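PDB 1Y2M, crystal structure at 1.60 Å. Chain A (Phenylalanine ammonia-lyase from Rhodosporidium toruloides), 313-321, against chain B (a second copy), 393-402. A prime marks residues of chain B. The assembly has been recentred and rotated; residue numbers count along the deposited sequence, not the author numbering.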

# COMPACT_ATOMS: atom_id res chain seq x y z
N PRO A 313 35.91 6.71 -9.48
CA PRO A 313 35.16 7.01 -10.69
C PRO A 313 35.09 5.91 -11.76
O PRO A 313 34.16 5.94 -12.57
CB PRO A 313 35.84 8.28 -11.25
CG PRO A 313 37.12 8.37 -10.60
CD PRO A 313 37.01 7.68 -9.28
N PHE A 314 36.02 4.96 -11.77
CA PHE A 314 35.94 3.86 -12.74
C PHE A 314 34.61 3.12 -12.55
O PHE A 314 34.01 2.67 -13.52
CB PHE A 314 37.11 2.88 -12.62
CG PHE A 314 37.04 1.79 -13.61
CD1 PHE A 314 37.40 2.01 -14.93
CD2 PHE A 314 36.60 0.54 -13.25
CE1 PHE A 314 37.34 0.97 -15.86
CE2 PHE A 314 36.53 -0.46 -14.15
CZ PHE A 314 36.87 -0.27 -15.43
N LEU A 315 34.15 3.06 -11.30
CA LEU A 315 32.99 2.27 -10.93
C LEU A 315 31.69 3.01 -11.21
O LEU A 315 30.61 2.50 -10.94
CB LEU A 315 33.09 1.91 -9.44
CG LEU A 315 34.09 0.77 -9.17
CD1 LEU A 315 34.14 0.60 -7.67
CD2 LEU A 315 33.79 -0.59 -9.86
N HIS A 316 31.77 4.22 -11.74
CA HIS A 316 30.59 5.03 -11.94
C HIS A 316 30.69 5.73 -13.27
O HIS A 316 30.06 5.33 -14.28
CB HIS A 316 30.38 6.00 -10.75
CG HIS A 316 30.40 5.31 -9.43
ND1 HIS A 316 29.29 4.69 -8.90
CD2 HIS A 316 31.42 5.04 -8.58
CE1 HIS A 316 29.61 4.09 -7.78
NE2 HIS A 316 30.91 4.25 -7.57
N ASP A 317 31.52 6.77 -13.30
CA ASP A 317 31.69 7.55 -14.52
C ASP A 317 32.03 6.71 -15.74
O ASP A 317 31.53 6.96 -16.82
CB ASP A 317 32.86 8.53 -14.34
CG ASP A 317 32.70 9.42 -13.14
OD1 ASP A 317 32.44 8.92 -12.01
OD2 ASP A 317 32.92 10.63 -13.32
N VAL A 318 32.90 5.72 -15.58
CA VAL A 318 33.37 4.97 -16.71
C VAL A 318 32.41 3.81 -16.99
O VAL A 318 32.00 3.61 -18.12
CB VAL A 318 34.80 4.41 -16.47
CG1 VAL A 318 35.25 3.57 -17.60
CG2 VAL A 318 35.79 5.55 -16.25
N THR A 319 32.02 3.08 -15.96
CA THR A 319 31.33 1.79 -16.22
C THR A 319 29.79 1.80 -16.22
O THR A 319 29.19 1.01 -16.92
CB THR A 319 31.82 0.74 -15.24
OG1 THR A 319 31.67 1.22 -13.91
CG2 THR A 319 33.28 0.32 -15.47
N ARG A 320 29.18 2.70 -15.45
CA ARG A 320 27.74 2.81 -15.33
C ARG A 320 27.30 4.28 -15.15
O ARG A 320 26.96 4.72 -14.05
CB ARG A 320 27.24 1.93 -14.22
CG ARG A 320 25.71 1.92 -14.08
CD ARG A 320 25.30 0.84 -13.18
NE ARG A 320 23.88 0.53 -13.08
CZ ARG A 320 23.24 0.46 -11.93
NH1 ARG A 320 23.80 0.91 -10.81
NH2 ARG A 320 21.99 -0.01 -11.89
N PRO A 321 27.38 5.05 -16.24
CA PRO A 321 27.34 6.51 -16.13
C PRO A 321 25.97 7.14 -16.00
O PRO A 321 25.64 8.14 -16.70
CB PRO A 321 28.01 6.96 -17.42
CG PRO A 321 27.63 5.92 -18.43
CD PRO A 321 27.64 4.60 -17.63
N SER B 393 25.85 0.34 -19.91
CA SER B 393 26.35 0.05 -18.58
C SER B 393 26.95 -1.33 -18.47
O SER B 393 26.51 -2.29 -19.10
CB SER B 393 25.24 0.23 -17.52
OG SER B 393 24.69 1.54 -17.57
N THR B 394 27.99 -1.39 -17.66
CA THR B 394 28.59 -2.62 -17.17
C THR B 394 28.07 -2.86 -15.77
O THR B 394 28.23 -2.00 -14.88
CB THR B 394 30.12 -2.52 -17.12
OG1 THR B 394 30.63 -2.15 -18.42
CG2 THR B 394 30.70 -3.84 -16.71
N THR B 395 27.42 -4.01 -15.58
CA THR B 395 26.73 -4.26 -14.34
C THR B 395 27.22 -5.47 -13.58
O THR B 395 26.63 -5.78 -12.53
CB THR B 395 25.15 -4.38 -14.55
OG1 THR B 395 24.83 -5.49 -15.42
CG2 THR B 395 24.61 -3.09 -15.12
N ASP B 396 28.26 -6.16 -14.07
CA ASP B 396 28.89 -7.18 -13.26
C ASP B 396 29.88 -6.60 -12.25
O ASP B 396 29.94 -5.38 -12.05
CB ASP B 396 29.47 -8.31 -14.13
CG ASP B 396 30.63 -7.87 -15.00
OD1 ASP B 396 30.46 -6.95 -15.86
OD2 ASP B 396 31.72 -8.50 -14.86
N ASN B 397 30.67 -7.47 -11.62
CA ASN B 397 31.60 -7.08 -10.56
C ASN B 397 32.48 -8.30 -10.24
O ASN B 397 32.01 -9.41 -10.38
CB ASN B 397 30.82 -6.71 -9.29
CG ASN B 397 31.66 -6.03 -8.27
OD1 ASN B 397 32.08 -4.90 -8.48
ND2 ASN B 397 31.97 -6.72 -7.17
N PRO B 398 33.70 -8.10 -9.73
CA PRO B 398 34.49 -6.87 -9.87
C PRO B 398 34.75 -6.49 -11.32
O PRO B 398 34.64 -7.35 -12.19
CB PRO B 398 35.79 -7.21 -9.14
CG PRO B 398 35.84 -8.69 -9.04
CD PRO B 398 34.51 -9.27 -9.37
N LEU B 399 35.09 -5.21 -11.54
CA LEU B 399 35.28 -4.65 -12.87
C LEU B 399 36.75 -4.30 -13.09
O LEU B 399 37.45 -3.91 -12.14
CB LEU B 399 34.37 -3.43 -13.03
CG LEU B 399 32.87 -3.75 -12.98
CD1 LEU B 399 31.98 -2.57 -13.26
CD2 LEU B 399 32.55 -4.84 -13.96
N ILE B 400 37.23 -4.51 -14.30
CA ILE B 400 38.66 -4.50 -14.57
C ILE B 400 39.03 -3.28 -15.39
O ILE B 400 38.50 -3.08 -16.49
CB ILE B 400 39.09 -5.80 -15.32
CG1 ILE B 400 38.96 -7.02 -14.38
CG2 ILE B 400 40.50 -5.71 -15.83
CD1 ILE B 400 37.81 -7.82 -14.62
N ASP B 401 39.95 -2.47 -14.85
CA ASP B 401 40.50 -1.31 -15.52
C ASP B 401 41.89 -1.71 -16.05
O ASP B 401 42.87 -1.72 -15.30
CB ASP B 401 40.63 -0.11 -14.56
CG ASP B 401 41.21 1.14 -15.22
OD1 ASP B 401 41.77 1.07 -16.34
OD2 ASP B 401 41.11 2.21 -14.61
N VAL B 402 41.95 -2.05 -17.33
CA VAL B 402 43.15 -2.70 -17.88
C VAL B 402 44.25 -1.66 -18.00
O VAL B 402 45.39 -1.93 -17.66
CB VAL B 402 42.87 -3.38 -19.25
CG1 VAL B 402 44.17 -3.93 -19.87
CG2 VAL B 402 41.86 -4.51 -19.09

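A short helical segment of chain A, with a wider pi-type turn, crosses a short strand of chain B at about 80°. Their axes come no nearer than 10.1 Å, so side chains must span the gap. Phe314 does most of this work. Its CA-to-CB bond points toward chain B, and the t rotamer at chi1 carries the ring outward onto the strand. There Asp401′ CB lies over one face, 3.8 Å from the centroid and 13° off the normal, a CH-pi contact, while Leu399′ CB sits at the ring edge, 3.8 Å from Phe314 CE2. The alternation of the strand explains the pairing: Leu399′ and Asp401′ point toward chain A, Ile400′ points away and offers mainly backbone, its O lying 3.4 Å from Phe314 CZ. Asp401′ presents its methylene to the ring, while both carboxylate oxygens are hydrogen-bonded just outside the stretch, so the charged end is satisfied.

Leu399′, in the common m,t conformation, reaches back to Thr319, its CD1 3.9 Å from Thr319 CB. Leu315 is also m,t; it starts sideways, but its end comes nearer, placing CD2 4.3 Å from Leu399′ CB. Thr319 suits this mixed site: with chi1 at p, its OG1 donates to Phe314 O at 2.8 Å, turning the hydroxyl back to its own chain's backbone.

Beyond the helical segment the backbones themselves approach, and Arg320 and Ser393′ have CA atoms 4.5 Å apart. The single hydrogen bond across the stretches forms here, from Thr394′ N to Thr319 O, 2.8 Å and nearly linear at 176°. Thr319 O also receives a CA-H...O contact from Ser393′ CA at 3.4 Å. Arg320 is extended, t through chi3, so its aliphatic portion runs past chain B, with CG 3.7 Å from Ser393′ OG, while its guanidinium is hydrogen-bonded elsewhere in the structure.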